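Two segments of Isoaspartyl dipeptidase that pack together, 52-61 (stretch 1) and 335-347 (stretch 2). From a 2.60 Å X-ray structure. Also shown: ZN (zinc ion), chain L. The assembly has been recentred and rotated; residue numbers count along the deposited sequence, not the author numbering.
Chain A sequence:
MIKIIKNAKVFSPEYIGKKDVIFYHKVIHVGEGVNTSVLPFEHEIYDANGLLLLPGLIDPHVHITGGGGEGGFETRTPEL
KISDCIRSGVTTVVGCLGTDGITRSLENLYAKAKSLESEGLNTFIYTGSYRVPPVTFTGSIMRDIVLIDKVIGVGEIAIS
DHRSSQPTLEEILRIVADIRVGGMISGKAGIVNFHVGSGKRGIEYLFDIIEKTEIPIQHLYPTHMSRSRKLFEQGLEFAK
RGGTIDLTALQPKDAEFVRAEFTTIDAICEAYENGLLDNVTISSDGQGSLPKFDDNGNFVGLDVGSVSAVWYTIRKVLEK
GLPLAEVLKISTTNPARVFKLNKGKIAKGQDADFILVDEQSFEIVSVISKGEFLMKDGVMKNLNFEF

Stretch 1 52-61: LLLPGLIDPH
Stretch 2, residues 335-347: PARVFKLNKGKIA

Segments far apart in sequence can pack closely without a single direct hydrogen bond between them, and isoaspartyl dipeptidase offers a compact example. Stretch 1 is extended: strand through Pro-55, continuing from before Leu-52, a break at Gly-56 (phi/psi -56/139), strand again from Leu-57, and a corner at Pro-60 (-82/12). Stretch 2 starts in the last turns of a helix, where Phe-339 N donates to Pro-335 O at 3.1 Å. Lys-340 then adopts positive phi (54/53) and closes the helix as a Schellman motif, with Leu-341 N bonded to Ala-336 O at 3.0 Å and a weak bond from Lys-340 N to Arg-337 O at 3.3 Å. The chain continues as loop through Lys-343 (-138/177) and Gly-344 (82/-3) to a more extended Ile-346 (-85/109).

Two backbone pairings set the register: the CA atoms of Pro-55 and Gly-344 lie 5.3 Å apart, those of Ile-58 and Pro-335 6.6 Å. Broadly, the loop faces the beginning of stretch 1 and the helix its later part, although within the helix the order is the same, Ile-58 meeting Pro-335 and Pro-60 meeting Phe-339. A water stands in for a direct polar link, donating to Gly-56 O at 2.5 Å and accepting from Gly-344 N at 3.1 Å.

The remaining contact is largely apolar, and 503 Å² is buried in all. Ile-58 (chi1 m, chi2 t) contributes most: its CG2 lies 3.7 Å from Pro-335 CB, while its CD1 reaches Ala-336 CB at 4.2 Å and Lys-343 CB at 3.9 Å. One side chain thus touches both helix and loop. Lys-343 points its CA-to-CB bond toward stretch 1, but the end of its side chain leads away, leaving aliphatic carbon at the contact. At Gly-344 positive phi favours glycine, and a CB would be crowded by Ala-336 CB at 3.4 Å.

Further along the loop, Ile-346 (chi1 m, chi2 t) sends CD1 to 3.7 Å from Leu-53 CG and 3.6 Å from Leu-54 O; Leu-53 has chi1 t and chi2 p. The Pro-55 ring, C-gamma exo, places CG 4.1 Å from Ile-346 CG1, completing an apolar van der Waals cluster, and 3.5 Å from Gly-344 O, a plain contact. At the other end, Pro-60, C-gamma endo, brings CB to 3.4 Å from Phe-339 CE2, likewise apolar, an oblique approach to a ring held at chi1 m and chi2 -70°.

Leu-57 and Asp-59 point away from stretch 2, alternating with Ile-58 and Pro-60. Beyond the corner, the end of His-61 also leads away, and its NE2 binds ZN at 2.1 Å.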

# COMPACT_ATOMS: atom_id res chain seq x y z
N LEU A 52 -34.32 -30.58 36.60
CA LEU A 52 -34.23 -29.11 36.71
C LEU A 52 -34.05 -28.57 35.28
O LEU A 52 -33.23 -29.15 34.54
CB LEU A 52 -33.03 -28.74 37.60
CG LEU A 52 -32.78 -29.65 38.81
CD1 LEU A 52 -31.64 -29.14 39.67
CD2 LEU A 52 -34.03 -29.78 39.66
N LEU A 53 -34.83 -27.54 34.91
CA LEU A 53 -34.68 -26.72 33.69
C LEU A 53 -33.88 -25.45 34.04
O LEU A 53 -34.38 -24.65 34.85
CB LEU A 53 -36.06 -26.37 33.12
CG LEU A 53 -36.02 -25.56 31.83
CD1 LEU A 53 -35.59 -26.42 30.65
CD2 LEU A 53 -37.36 -24.91 31.53
N LEU A 54 -32.72 -25.29 33.40
CA LEU A 54 -31.76 -24.17 33.60
C LEU A 54 -31.66 -23.37 32.29
O LEU A 54 -32.01 -23.83 31.21
CB LEU A 54 -30.39 -24.75 33.99
CG LEU A 54 -30.17 -25.17 35.45
CD1 LEU A 54 -31.36 -25.87 36.07
CD2 LEU A 54 -28.94 -26.05 35.58
N PRO A 55 -31.16 -22.11 32.33
CA PRO A 55 -30.83 -21.41 31.10
C PRO A 55 -29.58 -22.08 30.52
O PRO A 55 -28.76 -22.52 31.29
CB PRO A 55 -30.55 -19.98 31.55
CG PRO A 55 -30.95 -19.93 33.02
CD PRO A 55 -30.78 -21.34 33.52
N GLY A 56 -29.45 -22.15 29.18
CA GLY A 56 -28.23 -22.68 28.55
C GLY A 56 -27.02 -21.89 29.03
O GLY A 56 -27.14 -20.66 29.19
N LEU A 57 -25.93 -22.57 29.31
CA LEU A 57 -24.68 -21.95 29.78
C LEU A 57 -24.00 -21.20 28.62
O LEU A 57 -24.05 -21.65 27.44
CB LEU A 57 -23.77 -23.07 30.28
CG LEU A 57 -24.35 -23.98 31.35
CD1 LEU A 57 -23.31 -25.01 31.79
CD2 LEU A 57 -24.78 -23.15 32.54
N ILE A 58 -23.41 -20.06 28.97
CA ILE A 58 -22.68 -19.14 28.06
C ILE A 58 -21.22 -19.17 28.49
O ILE A 58 -20.96 -18.85 29.66
CB ILE A 58 -23.28 -17.73 28.18
CG1 ILE A 58 -24.78 -17.74 27.89
CG2 ILE A 58 -22.52 -16.75 27.32
CD1 ILE A 58 -25.48 -16.45 28.30
N ASP A 59 -20.33 -19.68 27.63
CA ASP A 59 -18.86 -19.72 27.84
C ASP A 59 -18.27 -18.54 27.06
O ASP A 59 -18.18 -18.58 25.85
CB ASP A 59 -18.32 -21.07 27.38
CG ASP A 59 -16.88 -21.35 27.79
OD1 ASP A 59 -16.19 -20.40 28.24
OD2 ASP A 59 -16.45 -22.54 27.63
N PRO A 60 -17.91 -17.42 27.72
CA PRO A 60 -17.48 -16.23 26.98
C PRO A 60 -16.00 -16.20 26.52
O PRO A 60 -15.51 -15.15 26.13
CB PRO A 60 -17.68 -15.15 28.05
CG PRO A 60 -17.25 -15.88 29.32
CD PRO A 60 -17.89 -17.24 29.18
N HIS A 61 -15.30 -17.31 26.61
CA HIS A 61 -13.88 -17.38 26.21
C HIS A 61 -13.48 -18.80 25.78
O HIS A 61 -13.06 -19.59 26.64
CB HIS A 61 -13.03 -16.84 27.35
CG HIS A 61 -11.60 -16.77 27.01
ND1 HIS A 61 -11.02 -15.60 26.57
CD2 HIS A 61 -10.64 -17.71 26.97
CE1 HIS A 61 -9.75 -15.83 26.32
NE2 HIS A 61 -9.50 -17.12 26.52
N PRO A 335 -22.47 -13.21 31.99
CA PRO A 335 -21.99 -13.13 30.61
C PRO A 335 -23.00 -12.45 29.69
O PRO A 335 -22.61 -11.59 28.94
CB PRO A 335 -21.81 -14.59 30.18
CG PRO A 335 -21.66 -15.34 31.48
CD PRO A 335 -22.53 -14.60 32.46
N ALA A 336 -24.29 -12.75 29.85
CA ALA A 336 -25.36 -12.08 29.08
C ALA A 336 -25.28 -10.56 29.28
O ALA A 336 -25.42 -9.82 28.27
CB ALA A 336 -26.71 -12.59 29.43
N ARG A 337 -25.05 -10.08 30.50
CA ARG A 337 -25.05 -8.61 30.74
C ARG A 337 -23.81 -8.04 30.06
O ARG A 337 -23.96 -7.06 29.36
CB ARG A 337 -25.14 -8.25 32.23
CG ARG A 337 -24.97 -6.78 32.58
CD ARG A 337 -23.92 -6.49 33.67
NE ARG A 337 -24.10 -7.44 34.72
CZ ARG A 337 -23.16 -8.18 35.28
NH1 ARG A 337 -21.89 -8.04 34.99
NH2 ARG A 337 -23.52 -9.06 36.19
N VAL A 338 -22.66 -8.70 30.21
CA VAL A 338 -21.38 -8.19 29.64
C VAL A 338 -21.52 -8.01 28.12
O VAL A 338 -21.17 -6.95 27.65
CB VAL A 338 -20.19 -9.10 30.02
CG1 VAL A 338 -18.94 -8.67 29.29
CG2 VAL A 338 -19.92 -9.06 31.52
N PHE A 339 -22.10 -8.98 27.41
CA PHE A 339 -22.15 -9.04 25.92
C PHE A 339 -23.46 -8.48 25.37
O PHE A 339 -23.56 -8.47 24.14
CB PHE A 339 -21.94 -10.49 25.44
CG PHE A 339 -20.55 -10.96 25.74
CD1 PHE A 339 -19.47 -10.45 25.04
CD2 PHE A 339 -20.31 -11.84 26.78
CE1 PHE A 339 -18.18 -10.84 25.35
CE2 PHE A 339 -19.03 -12.23 27.08
CZ PHE A 339 -17.96 -11.72 26.38
N LYS A 340 -24.37 -8.02 26.22
CA LYS A 340 -25.72 -7.50 25.86
C LYS A 340 -26.48 -8.54 25.02
O LYS A 340 -26.93 -8.19 23.92
CB LYS A 340 -25.64 -6.17 25.11
CG LYS A 340 -24.85 -5.08 25.83
CD LYS A 340 -25.69 -4.03 26.51
CE LYS A 340 -24.87 -2.89 27.09
NZ LYS A 340 -23.98 -2.27 26.08
N LEU A 341 -26.59 -9.77 25.52
CA LEU A 341 -27.31 -10.85 24.81
C LEU A 341 -28.69 -11.06 25.45
O LEU A 341 -28.80 -11.00 26.67
CB LEU A 341 -26.49 -12.14 24.90
CG LEU A 341 -25.06 -12.02 24.39
CD1 LEU A 341 -24.33 -13.34 24.58
CD2 LEU A 341 -25.02 -11.57 22.93
N ASN A 342 -29.67 -11.42 24.63
CA ASN A 342 -31.00 -11.87 25.10
C ASN A 342 -30.89 -13.36 25.41
O ASN A 342 -31.69 -14.14 24.90
CB ASN A 342 -32.09 -11.33 24.17
CG ASN A 342 -32.23 -9.84 24.41
OD1 ASN A 342 -31.89 -9.03 23.55
ND2 ASN A 342 -32.60 -9.46 25.63
N LYS A 343 -30.02 -13.69 26.36
CA LYS A 343 -29.78 -15.09 26.80
C LYS A 343 -29.65 -15.11 28.33
O LYS A 343 -29.71 -14.03 28.95
CB LYS A 343 -28.54 -15.62 26.09
CG LYS A 343 -28.61 -15.56 24.58
CD LYS A 343 -27.55 -16.39 23.88
CE LYS A 343 -27.72 -16.37 22.38
NZ LYS A 343 -28.88 -17.19 21.96
N GLY A 344 -29.48 -16.29 28.92
CA GLY A 344 -29.20 -16.44 30.36
C GLY A 344 -30.46 -16.36 31.24
O GLY A 344 -30.33 -16.57 32.47
N LYS A 345 -31.62 -16.11 30.64
CA LYS A 345 -32.91 -15.94 31.34
C LYS A 345 -33.98 -16.84 30.71
O LYS A 345 -34.22 -16.71 29.50
CB LYS A 345 -33.34 -14.47 31.32
CG LYS A 345 -34.33 -14.07 32.40
CD LYS A 345 -34.02 -12.74 33.06
CE LYS A 345 -34.42 -11.55 32.22
NZ LYS A 345 -35.79 -11.10 32.59
N ILE A 346 -34.63 -17.69 31.50
CA ILE A 346 -35.89 -18.35 31.08
C ILE A 346 -37.03 -17.40 31.41
O ILE A 346 -37.32 -17.22 32.60
CB ILE A 346 -36.09 -19.71 31.75
CG1 ILE A 346 -34.81 -20.54 31.71
CG2 ILE A 346 -37.27 -20.39 31.08
CD1 ILE A 346 -35.04 -22.03 31.82
N ALA A 347 -37.64 -16.81 30.38
CA ALA A 347 -38.65 -15.74 30.48
C ALA A 347 -39.20 -15.42 29.09
O ALA A 347 -38.54 -15.73 28.10
CB ALA A 347 -38.05 -14.53 31.12
ZN ZN L . -7.56 -17.83 26.11
O HOH W 1 -28.56 -19.09 27.91